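Local structure of DUF1893 domain-containing protein (Thermotoga maritima, 1VK9) at residues K122-P126 with F127-V131; I92-P95 with A96-M100. The protein is of unknown function but has a cytidine deaminase-like fold, binds zinc ions in the crystal and is found ADP-ribosylated. One frame throughout, in Å; residues are numbered along the deposited sequence.

Interaction 1 (K122-P126 with F127-V131)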
ATOM      1  N   LYS A 122      18.945   2.946 -11.247  1.00 36.46           N
ATOM      2  CA  LYS A 122      20.147   2.126 -11.188  1.00 34.53           C
ATOM      3  C   LYS A 122      20.522   1.628  -9.756  1.00 34.34           C
ATOM      4  O   LYS A 122      21.560   0.998  -9.567  1.00 34.49           O
ATOM      5  CB  LYS A 122      21.307   2.863 -11.888  1.00 34.37           C
ATOM      6  N   SER A 123      19.680   1.875  -8.754  1.00 34.30           N
ATOM      7  CA  SER A 123      20.013   1.511  -7.368  1.00 36.10           C
ATOM      8  C   SER A 123      18.798   1.601  -6.464  1.00 36.82           C
ATOM      9  O   SER A 123      17.760   2.104  -6.886  1.00 38.82           O
ATOM     10  CB  SER A 123      21.097   2.437  -6.810  1.00 37.02           C
ATOM     11  OG  SER A 123      20.587   3.749  -6.687  1.00 35.56           O
HETATM   12  N   MSE A 124      18.931   1.144  -5.217  1.00 35.42           N
HETATM   13  CA  MSE A 124      17.777   1.001  -4.325  1.00 34.87           C
HETATM   14  C   MSE A 124      17.255   2.341  -3.767  1.00 35.61           C
HETATM   15  O   MSE A 124      18.044   3.210  -3.415  1.00 37.59           O
HETATM   16  CB  MSE A 124      18.154   0.066  -3.193  1.00 33.97           C
HETATM   17  CG  MSE A 124      17.031  -0.256  -2.226  1.00 39.94           C
HETATM   18 SE   MSE A 124      17.461  -1.653  -0.870  1.00 61.63          SE
HETATM   19  CE  MSE A 124      18.365  -2.946  -1.998  1.00 38.65           C
ATOM     20  N   CYS A 125      15.933   2.512  -3.698  1.00 35.12           N
ATOM     21  CA  CYS A 125      15.315   3.707  -3.089  1.00 35.04           C
ATOM     22  C   CYS A 125      15.836   3.842  -1.673  1.00 37.94           C
ATOM     23  O   CYS A 125      15.816   2.850  -0.946  1.00 40.37           O
ATOM     24  CB  CYS A 125      13.792   3.564  -3.081  1.00 33.79           C
ATOM     25  SG  CYS A 125      12.828   4.726  -2.087  1.00 30.82           S
ATOM     26  N   PRO A 126      16.324   5.024  -1.270  1.00 40.49           N
ATOM     27  CA  PRO A 126      16.813   5.235   0.112  1.00 40.50           C
ATOM     28  C   PRO A 126      15.817   4.817   1.227  1.00 39.38           C
ATOM     29  O   PRO A 126      16.285   4.338   2.271  1.00 39.30           O
ATOM     30  CB  PRO A 126      17.115   6.746   0.170  1.00 39.88           C
ATOM     31  CG  PRO A 126      16.424   7.329  -1.015  1.00 42.14           C
ATOM     32  CD  PRO A 126      16.458   6.246  -2.082  1.00 41.91           C
ATOM     33  N   PHE A 127      14.503   4.969   1.011  1.00 36.83           N
ATOM     34  CA  PHE A 127      13.506   4.478   1.968  1.00 36.92           C
ATOM     35  C   PHE A 127      13.426   2.953   2.012  1.00 37.66           C
ATOM     36  O   PHE A 127      13.264   2.369   3.076  1.00 39.59           O
ATOM     37  CB  PHE A 127      12.123   5.059   1.704  1.00 36.44           C
ATOM     38  CG  PHE A 127      11.946   6.439   2.245  1.00 42.91           C
ATOM     39  CD1 PHE A 127      11.799   6.652   3.609  1.00 42.51           C
ATOM     40  CD2 PHE A 127      11.953   7.544   1.385  1.00 54.23           C
ATOM     41  CE1 PHE A 127      11.642   7.943   4.112  1.00 47.49           C
ATOM     42  CE2 PHE A 127      11.805   8.842   1.876  1.00 51.59           C
ATOM     43  CZ  PHE A 127      11.646   9.041   3.240  1.00 51.71           C
ATOM     44  N   GLU A 128      13.545   2.302   0.863  1.00 37.30           N
ATOM     45  CA  GLU A 128      13.546   0.847   0.828  1.00 35.86           C
ATOM     46  C   GLU A 128      14.797   0.290   1.545  1.00 34.38           C
ATOM     47  O   GLU A 128      14.685  -0.697   2.301  1.00 32.86           O
ATOM     48  CB  GLU A 128      13.378   0.344  -0.621  1.00 35.23           C
ATOM     49  CG  GLU A 128      13.325  -1.178  -0.822  1.00 42.48           C
ATOM     50  CD  GLU A 128      11.913  -1.771  -0.884  1.00 48.19           C
ATOM     51  OE1 GLU A 128      11.123  -1.514   0.052  1.00 53.46           O
ATOM     52  OE2 GLU A 128      11.599  -2.521  -1.853  1.00 39.03           O
ATOM     53  N   LYS A 129      15.963   0.916   1.324  1.00 32.80           N
ATOM     54  CA  LYS A 129      17.199   0.477   1.972  1.00 34.03           C
ATOM     55  C   LYS A 129      17.071   0.664   3.471  1.00 36.90           C
ATOM     56  O   LYS A 129      17.443  -0.232   4.246  1.00 40.78           O
ATOM     57  CB  LYS A 129      18.446   1.211   1.463  1.00 34.01           C
ATOM     58  CG  LYS A 129      19.784   0.677   2.052  1.00 34.57           C
ATOM     59  CD  LYS A 129      21.023   1.320   1.391  1.00 53.25           C
ATOM     60  CE  LYS A 129      22.156   1.600   2.399  1.00 54.07           C
ATOM     61  NZ  LYS A 129      22.947   2.800   2.008  1.00 52.62           N
ATOM     62  N   LEU A 130      16.537   1.815   3.883  1.00 34.96           N
ATOM     63  CA  LEU A 130      16.306   2.091   5.292  1.00 33.38           C
ATOM     64  C   LEU A 130      15.548   0.947   5.995  1.00 34.22           C
ATOM     65  O   LEU A 130      15.991   0.444   7.032  1.00 36.72           O
ATOM     66  CB  LEU A 130      15.556   3.417   5.439  1.00 32.13           C
ATOM     67  CG  LEU A 130      15.220   3.890   6.854  1.00 34.84           C
ATOM     68  CD1 LEU A 130      16.479   3.941   7.771  1.00 31.95           C
ATOM     69  CD2 LEU A 130      14.484   5.236   6.807  1.00 20.52           C
ATOM     70  N   VAL A 131      14.429   0.517   5.417  1.00 32.03           N
ATOM     71  CA  VAL A 131      13.548  -0.427   6.097  1.00 29.97           C
ATOM     72  C   VAL A 131      13.793  -1.875   5.702  1.00 33.61           C
ATOM     73  O   VAL A 131      13.105  -2.778   6.215  1.00 34.06           O
ATOM     74  CB  VAL A 131      12.054  -0.066   5.892  1.00 28.52           C
ATOM     75  CG1 VAL A 131      11.785   1.358   6.346  1.00 20.54           C
ATOM     76  CG2 VAL A 131      11.632  -0.263   4.432  1.00 19.88           C
TER
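Selenomethionine Met124 lies across the first turn of the helix that follows it, its SE resting 3.6 Å from CA of Lys129 and 3.8 Å from CB of the same residue. The side chain runs out extended through CG, which stands anti to the backbone N (chi1 -176°), and bends only at its last torsion. On its way it crosses the side chain of Glu128 at about a right angle, CG of Met124 meeting CB of Glu128 at 4.0 Å. Here the general plan of a helix start is plain: Cys125 is the N-cap of helix 126-132, and its carbonyl O receives Lys129 N at 3.0 Å. Pro126 occupies the first turn, where a ring without an N-H costs no helical bond, and its O takes Leu130 N at 3.0 Å. SG of Cys125 leans on CB of Phe127 at 3.9 Å, while the Phe127 ring leads away to Leu48 and Lys147. That same sulfur is covalently linked to an unidentified ligand, to which Glu128 OE1 also hydrogen-bonds. Glu128 is buried, and its carboxylate is further held by Ser93 and by the backbone N of Lys73 and Val116.

Interaction 2 (I92-P95 with A96-M100)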
ATOM      1  N   ILE A  92       5.170  -4.350  -7.445  1.00 28.35           N
ATOM      2  CA  ILE A  92       5.483  -4.661  -6.053  1.00 28.33           C
ATOM      3  C   ILE A  92       6.910  -5.185  -5.923  1.00 29.09           C
ATOM      4  O   ILE A  92       7.383  -5.937  -6.776  1.00 31.40           O
ATOM      5  CB  ILE A  92       4.484  -5.703  -5.522  1.00 28.70           C
ATOM      6  CG1 ILE A  92       4.569  -5.830  -4.012  1.00 28.39           C
ATOM      7  CG2 ILE A  92       4.698  -7.079  -6.167  1.00 28.98           C
ATOM      8  CD1 ILE A  92       3.325  -6.469  -3.401  1.00 32.96           C
ATOM      9  N   SER A  93       7.606  -4.802  -4.859  1.00 28.86           N
ATOM     10  CA  SER A  93       8.943  -5.333  -4.631  1.00 27.11           C
ATOM     11  C   SER A  93       8.839  -6.617  -3.837  1.00 27.99           C
ATOM     12  O   SER A  93       7.869  -6.824  -3.109  1.00 29.80           O
ATOM     13  CB  SER A  93       9.816  -4.329  -3.897  1.00 26.10           C
ATOM     14  OG  SER A  93       9.529  -4.342  -2.516  1.00 30.56           O
ATOM     15  N   LYS A  94       9.845  -7.474  -3.980  1.00 28.41           N
ATOM     16  CA  LYS A  94       9.899  -8.756  -3.297  1.00 29.49           C
ATOM     17  C   LYS A  94       9.757  -8.648  -1.770  1.00 30.44           C
ATOM     18  O   LYS A  94       9.045  -9.453  -1.195  1.00 32.15           O
ATOM     19  CB  LYS A  94      11.178  -9.507  -3.675  1.00 30.68           C
ATOM     20  CG  LYS A  94      11.147 -11.000  -3.410  1.00 35.26           C
ATOM     21  CD  LYS A  94      12.363 -11.664  -4.037  1.00 54.87           C
ATOM     22  CE  LYS A  94      13.290 -12.261  -2.983  1.00 67.12           C
ATOM     23  NZ  LYS A  94      14.677 -12.322  -3.497  1.00 68.21           N
ATOM     24  N   PRO A  95      10.439  -7.705  -1.106  1.00 29.61           N
ATOM     25  CA  PRO A  95      10.246  -7.510   0.325  1.00 29.03           C
ATOM     26  C   PRO A  95       8.793  -7.249   0.667  1.00 31.05           C
ATOM     27  O   PRO A  95       8.293  -7.858   1.610  1.00 32.89           O
ATOM     28  CB  PRO A  95      11.106  -6.286   0.622  1.00 29.74           C
ATOM     29  CG  PRO A  95      12.218  -6.359  -0.377  1.00 28.85           C
ATOM     30  CD  PRO A  95      11.498  -6.808  -1.617  1.00 31.82           C
ATOM     31  N   ALA A  96       8.122  -6.395  -0.101  1.00 32.10           N
ATOM     32  CA  ALA A  96       6.722  -6.088   0.153  1.00 31.70           C
ATOM     33  C   ALA A  96       5.865  -7.338  -0.007  1.00 31.46           C
ATOM     34  O   ALA A  96       5.089  -7.676   0.887  1.00 36.10           O
ATOM     35  CB  ALA A  96       6.228  -4.942  -0.732  1.00 30.27           C
ATOM     36  N   LEU A  97       6.043  -8.057  -1.100  1.00 28.47           N
ATOM     37  CA  LEU A  97       5.254  -9.257  -1.339  1.00 28.83           C
ATOM     38  C   LEU A  97       5.414 -10.248  -0.182  1.00 28.87           C
ATOM     39  O   LEU A  97       4.438 -10.836   0.290  1.00 29.18           O
ATOM     40  CB  LEU A  97       5.650  -9.888  -2.689  1.00 28.48           C
ATOM     41  CG  LEU A  97       5.028 -11.192  -3.209  1.00 31.96           C
ATOM     42  CD1 LEU A  97       5.203 -11.248  -4.712  1.00 37.33           C
ATOM     43  CD2 LEU A  97       5.686 -12.434  -2.593  1.00 26.99           C
ATOM     44  N   LYS A  98       6.650 -10.421   0.278  1.00 28.99           N
ATOM     45  CA  LYS A  98       6.972 -11.397   1.318  1.00 30.43           C
ATOM     46  C   LYS A  98       6.229 -11.027   2.589  1.00 32.68           C
ATOM     47  O   LYS A  98       5.703 -11.903   3.291  1.00 34.22           O
ATOM     48  CB  LYS A  98       8.468 -11.365   1.608  1.00 28.96           C
ATOM     49  CG  LYS A  98       9.209 -12.591   1.246  1.00 35.02           C
ATOM     50  CD  LYS A  98      10.041 -12.387   0.002  1.00 41.04           C
ATOM     51  CE  LYS A  98      11.467 -12.865   0.212  1.00 50.92           C
ATOM     52  NZ  LYS A  98      12.109 -12.056   1.294  1.00 52.76           N
ATOM     53  N   LEU A  99       6.181  -9.715   2.854  1.00 33.36           N
ATOM     54  CA  LEU A  99       5.596  -9.158   4.066  1.00 33.18           C
ATOM     55  C   LEU A  99       4.100  -9.359   4.085  1.00 34.36           C
ATOM     56  O   LEU A  99       3.541  -9.818   5.087  1.00 36.25           O
ATOM     57  CB  LEU A  99       5.916  -7.672   4.208  1.00 31.93           C
ATOM     58  CG  LEU A  99       5.564  -7.003   5.539  1.00 28.63           C
ATOM     59  CD1 LEU A  99       6.308  -7.616   6.715  1.00 19.38           C
ATOM     60  CD2 LEU A  99       5.915  -5.538   5.418  1.00 32.80           C
HETATM   61  N   MSE A 100       3.458  -9.024   2.974  1.00 32.27           N
HETATM   62  CA  MSE A 100       2.016  -9.144   2.880  1.00 32.54           C
HETATM   63  C   MSE A 100       1.549 -10.575   2.959  1.00 31.11           C
HETATM   64  O   MSE A 100       0.489 -10.820   3.526  1.00 31.00           O
HETATM   65  CB  MSE A 100       1.525  -8.480   1.611  1.00 35.98           C
HETATM   66  CG  MSE A 100       2.081  -7.103   1.525  1.00 46.90           C
HETATM   67 SE   MSE A 100       0.832  -5.783   0.959  1.00 72.58          SE
HETATM   68  CE  MSE A 100       0.928  -6.110  -0.935  1.00 64.15           C
TER
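Strand 86-93 gives way directly to helix 94-102, and the backbone closes the first turns with Leu97 N on Ser93 O at 3.0 Å, followed by Lys98 N on Lys94 O and Leu99 N on Pro95 O. Ile92, the residue before the cap, folds its side chain under the new helix: CG1, anti to the backbone N (chi1 -167°), meets CB of Ala96 at 3.8 Å, and CD1 reaches the backbone N and CB of Leu97. There the end of Ile92 and the end of selenomethionine Met100 meet tip to tip, CD1 of Ile92 to CE of Met100 3.5 Å, because Met100 bends at its second and third torsions and brings its methyl back beneath the turn. This apolar layer belongs to a beta-alpha-beta unit formed by strand 86-93, helix 94-102 and strand 107-109. Tyr109 and Phe107 of strand 107-109 extend it, the former against Ile92 and Leu97, the latter against Leu97 and Met100. At the N-cap, OG of Ser93 sits between its own N and carbonyl carbon (chi1 80°), a position from which it can meet the first N-H groups of the helix; it accepts a weak bond from Ala96 N at 3.5 Å and is also hydrogen-bonded to Glu128. CB of Ala96, beside that hydroxyl, also packs on Ala76 of helix 73-82. On the solvent side the aliphatic parts of Lys94 and Lys98 cross at a slant, CE of one 3.7 Å from CE of the other, while their like-charged ammonium groups stay apart, NZ of Lys94 being 5.4 Å from NZ of Lys98.

In the fold
Interactions 1 and 2 are two helix starts in series along the chain, their centres about 14 Å apart, and they meet through one polar pair: Glu128 OE2 lies 2.8 Å from Ser93 OG, a probable hydrogen bond. The buried carboxylate from the first turn of helix 126-132 thus reaches the N-cap of helix 94-102, where it also packs against CG of Pro95. The unidentified ligand is linked to interaction 1 through Cys125 and lies only near interaction 2, about 6 Å from the side chain of Ser93. Zinc lies nearer interaction 2, one ion about 4 Å from the side chain of Leu99; the side chain of Glu128 is about 13 Å from a zinc ion.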